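Local coordinates for single-stranded DNA-binding protein (Enterobacter phage Enc34, PDB 5ODK) that probably binds single-stranded DNA through an OB fold and is thought to serve in phage DNA replication, at residues S153-K157 and Y158-I162. Sequence-based numbering, arbitrary orientation.
Sequences SQENK and YGKRI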
ATOM      1  N   SER A 153      -5.950  -2.135 -12.799  1.00 12.15           N
ATOM      2  CA  SER A 153      -5.600  -3.251 -13.646  1.00 12.51           C
ATOM      3  C   SER A 153      -4.729  -2.799 -14.808  1.00 12.75           C
ATOM      4  O   SER A 153      -4.918  -1.717 -15.374  1.00 14.42           O
ATOM      5  CB  SER A 153      -6.861  -3.962 -14.142  1.00 13.16           C
ATOM      6  OG  SER A 153      -7.727  -3.053 -14.774  1.00 13.05           O
ATOM      7  N   GLN A 154      -3.794  -3.663 -15.177  1.00 14.14           N
ATOM      8  CA  GLN A 154      -2.867  -3.388 -16.258  1.00 14.69           C
ATOM      9  C   GLN A 154      -2.729  -4.575 -17.188  1.00 15.10           C
ATOM     10  O   GLN A 154      -2.588  -5.692 -16.731  1.00 15.65           O
ATOM     11  CB  GLN A 154      -1.531  -2.962 -15.678  1.00 19.33           C
ATOM     12  CG  GLN A 154      -0.531  -2.442 -16.702  1.00 22.38           C
ATOM     13  CD  GLN A 154       0.717  -1.954 -16.016  1.00 28.45           C
ATOM     14  OE1 GLN A 154       1.250  -2.650 -15.137  1.00 30.28           O
ATOM     15  NE2 GLN A 154       1.203  -0.779 -16.418  1.00 30.34           N
ATOM     16  N   GLU A 155      -2.754  -4.298 -18.479  1.00 14.43           N
ATOM     17  CA  GLU A 155      -2.573  -5.315 -19.489  1.00 15.96           C
ATOM     18  C   GLU A 155      -1.759  -4.707 -20.619  1.00 16.07           C
ATOM     19  O   GLU A 155      -2.218  -3.789 -21.312  1.00 19.08           O
ATOM     20  CB  GLU A 155      -3.938  -5.757 -19.995  1.00 16.90           C
ATOM     21  CG  GLU A 155      -3.926  -6.804 -21.098  1.00 18.81           C
ATOM     22  CD  GLU A 155      -5.294  -7.085 -21.675  1.00 19.97           C
ATOM     23  OE1 GLU A 155      -6.204  -6.236 -21.535  1.00 20.93           O
ATOM     24  OE2 GLU A 155      -5.456  -8.153 -22.287  1.00 23.91           O
ATOM     25  N   ASN A 156      -0.522  -5.170 -20.756  1.00 16.90           N
ATOM     26  CA  ASN A 156       0.368  -4.697 -21.807  1.00 18.35           C
ATOM     27  C   ASN A 156       1.360  -5.787 -22.163  1.00 19.06           C
ATOM     28  O   ASN A 156       1.259  -6.905 -21.667  1.00 17.40           O
ATOM     29  CB  ASN A 156       1.023  -3.358 -21.413  1.00 19.90           C
ATOM     30  CG  ASN A 156       1.922  -3.456 -20.183  1.00 18.86           C
ATOM     31  OD1 ASN A 156       2.499  -4.499 -19.892  1.00 19.41           O
ATOM     32  ND2 ASN A 156       2.003  -2.360 -19.424  1.00 22.71           N
ATOM     33  N   LYS A 157       2.323  -5.464 -23.011  1.00 20.06           N
ATOM     34  CA  LYS A 157       3.267  -6.476 -23.459  1.00 20.10           C
ATOM     35  C   LYS A 157       4.128  -7.068 -22.326  1.00 18.30           C
ATOM     36  O   LYS A 157       4.707  -8.126 -22.488  1.00 21.64           O
ATOM     37  CB  LYS A 157       4.149  -5.920 -24.578  1.00 23.41           C
ATOM     38  CG  LYS A 157       5.110  -4.827 -24.179  1.00 25.82           C
ATOM     39  CD  LYS A 157       5.775  -4.262 -25.423  1.00 28.99           C
ATOM     40  CE  LYS A 157       6.873  -3.292 -25.068  1.00 29.86           C
ATOM     41  NZ  LYS A 157       7.378  -2.591 -26.281  1.00 31.45           N
ATOM     42  N   TYR A 158       4.221  -6.377 -21.193  1.00 17.48           N
ATOM     43  CA  TYR A 158       4.984  -6.885 -20.070  1.00 19.91           C
ATOM     44  C   TYR A 158       4.188  -7.788 -19.154  1.00 20.64           C
ATOM     45  O   TYR A 158       4.753  -8.342 -18.227  1.00 25.18           O
ATOM     46  CB  TYR A 158       5.584  -5.732 -19.262  1.00 20.44           C
ATOM     47  CG  TYR A 158       6.447  -4.828 -20.086  1.00 23.56           C
ATOM     48  CD1 TYR A 158       7.761  -5.153 -20.342  1.00 23.51           C
ATOM     49  CD2 TYR A 158       5.945  -3.651 -20.625  1.00 25.37           C
ATOM     50  CE1 TYR A 158       8.564  -4.323 -21.119  1.00 25.50           C
ATOM     51  CE2 TYR A 158       6.728  -2.826 -21.405  1.00 29.59           C
ATOM     52  CZ  TYR A 158       8.032  -3.165 -21.651  1.00 28.56           C
ATOM     53  OH  TYR A 158       8.813  -2.333 -22.418  1.00 33.43           O
ATOM     54  N   GLY A 159       2.885  -7.900 -19.401  1.00 19.03           N
ATOM     55  CA  GLY A 159       2.010  -8.832 -18.684  1.00 20.51           C
ATOM     56  C   GLY A 159       0.708  -8.223 -18.204  1.00 16.64           C
ATOM     57  O   GLY A 159       0.383  -7.061 -18.491  1.00 18.20           O
ATOM     58  N   LYS A 160      -0.008  -9.044 -17.459  1.00 15.62           N
ATOM     59  CA  LYS A 160      -1.299  -8.730 -16.905  1.00 14.79           C
ATOM     60  C   LYS A 160      -1.171  -8.682 -15.387  1.00 15.59           C
ATOM     61  O   LYS A 160      -0.708  -9.640 -14.780  1.00 15.98           O
ATOM     62  CB  LYS A 160      -2.311  -9.798 -17.277  1.00 16.10           C
ATOM     63  CG  LYS A 160      -2.604  -9.895 -18.764  1.00 17.96           C
ATOM     64  CD  LYS A 160      -3.541 -11.072 -19.104  1.00 20.39           C
ATOM     65  CE  LYS A 160      -3.883 -11.236 -20.575  1.00 24.39           C
ATOM     66  NZ  LYS A 160      -4.620 -12.525 -20.770  1.00 30.69           N
ATOM     67  N   ARG A 161      -1.534  -7.543 -14.788  1.00 13.94           N
ATOM     68  CA  ARG A 161      -1.261  -7.298 -13.368  1.00 14.19           C
ATOM     69  C   ARG A 161      -2.448  -6.630 -12.711  1.00 12.75           C
ATOM     70  O   ARG A 161      -3.225  -5.903 -13.375  1.00 13.79           O
ATOM     71  CB  ARG A 161      -0.021  -6.391 -13.163  1.00 16.93           C
ATOM     72  CG  ARG A 161       1.320  -6.960 -13.637  1.00 21.40           C
ATOM     73  CD  ARG A 161       2.476  -5.973 -13.380  1.00 26.25           C
ATOM     74  NE  ARG A 161       3.840  -6.555 -13.499  1.00 31.56           N
ATOM     75  CZ  ARG A 161       4.556  -6.685 -14.627  1.00 40.46           C
ATOM     76  NH1 ARG A 161       4.102  -6.275 -15.805  1.00 43.88           N
ATOM     77  NH2 ARG A 161       5.763  -7.241 -14.579  1.00 48.20           N
ATOM     78  N   ILE A 162      -2.558  -6.817 -11.392  1.00 12.70           N
ATOM     79  CA  ILE A 162      -3.361  -5.912 -10.576  1.00 12.22           C
ATOM     80  C   ILE A 162      -2.358  -5.181  -9.677  1.00 12.14           C
ATOM     81  O   ILE A 162      -1.670  -5.785  -8.865  1.00 13.36           O
ATOM     82  CB  ILE A 162      -4.440  -6.596  -9.718  1.00 12.48           C
ATOM     83  CG1 ILE A 162      -5.386  -7.468 -10.598  1.00 13.18           C
ATOM     84  CG2 ILE A 162      -5.230  -5.563  -8.935  1.00 12.41           C
ATOM     85  CD1 ILE A 162      -6.176  -6.703 -11.641  1.00 13.15           C
TER
HETATM   86  O   HOH W   1       2.118  -5.030 -17.245  1.00 31.07           O
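N156 OD1 accepts the backbone N of Y158 at 2.9 Å in a bent bond (140° at the hydrogen), and a water lies 2.7 Å from the same OD1. Placing N156 CG between its backbone N and carbonyl carbon turns the amide toward the turn; OD1 lies at the edge of the Y158 ring, and the N156 amide plane stands nearly perpendicular to that ring. The water is also 2.9 Å from G159 O, though its protons cannot serve every acceptor in reach at once, and it accepts from R161 NH1 at 2.7 Å, in the guanidinium plane; a weak bond from NH1 to Y158 O adds to this hold. Over one face of the Y158 ring lies K157, whose CG is 4.0 Å from the ring centroid and 22° off the normal, a CH-pi contact, while its extended chain follows the ring toward OH. E155 and K160 run alongside each other, but E155 OE1 is bonded to T80 and H78. Paired backbone bonds join Q154 with R161 and N156 with G159. With strand axes 174° apart, this is a two-residue beta hairpin closed by a type I turn, with an Asx turn at N156, at the tip of strands 144-156 and 159-173 of the OB-fold protein.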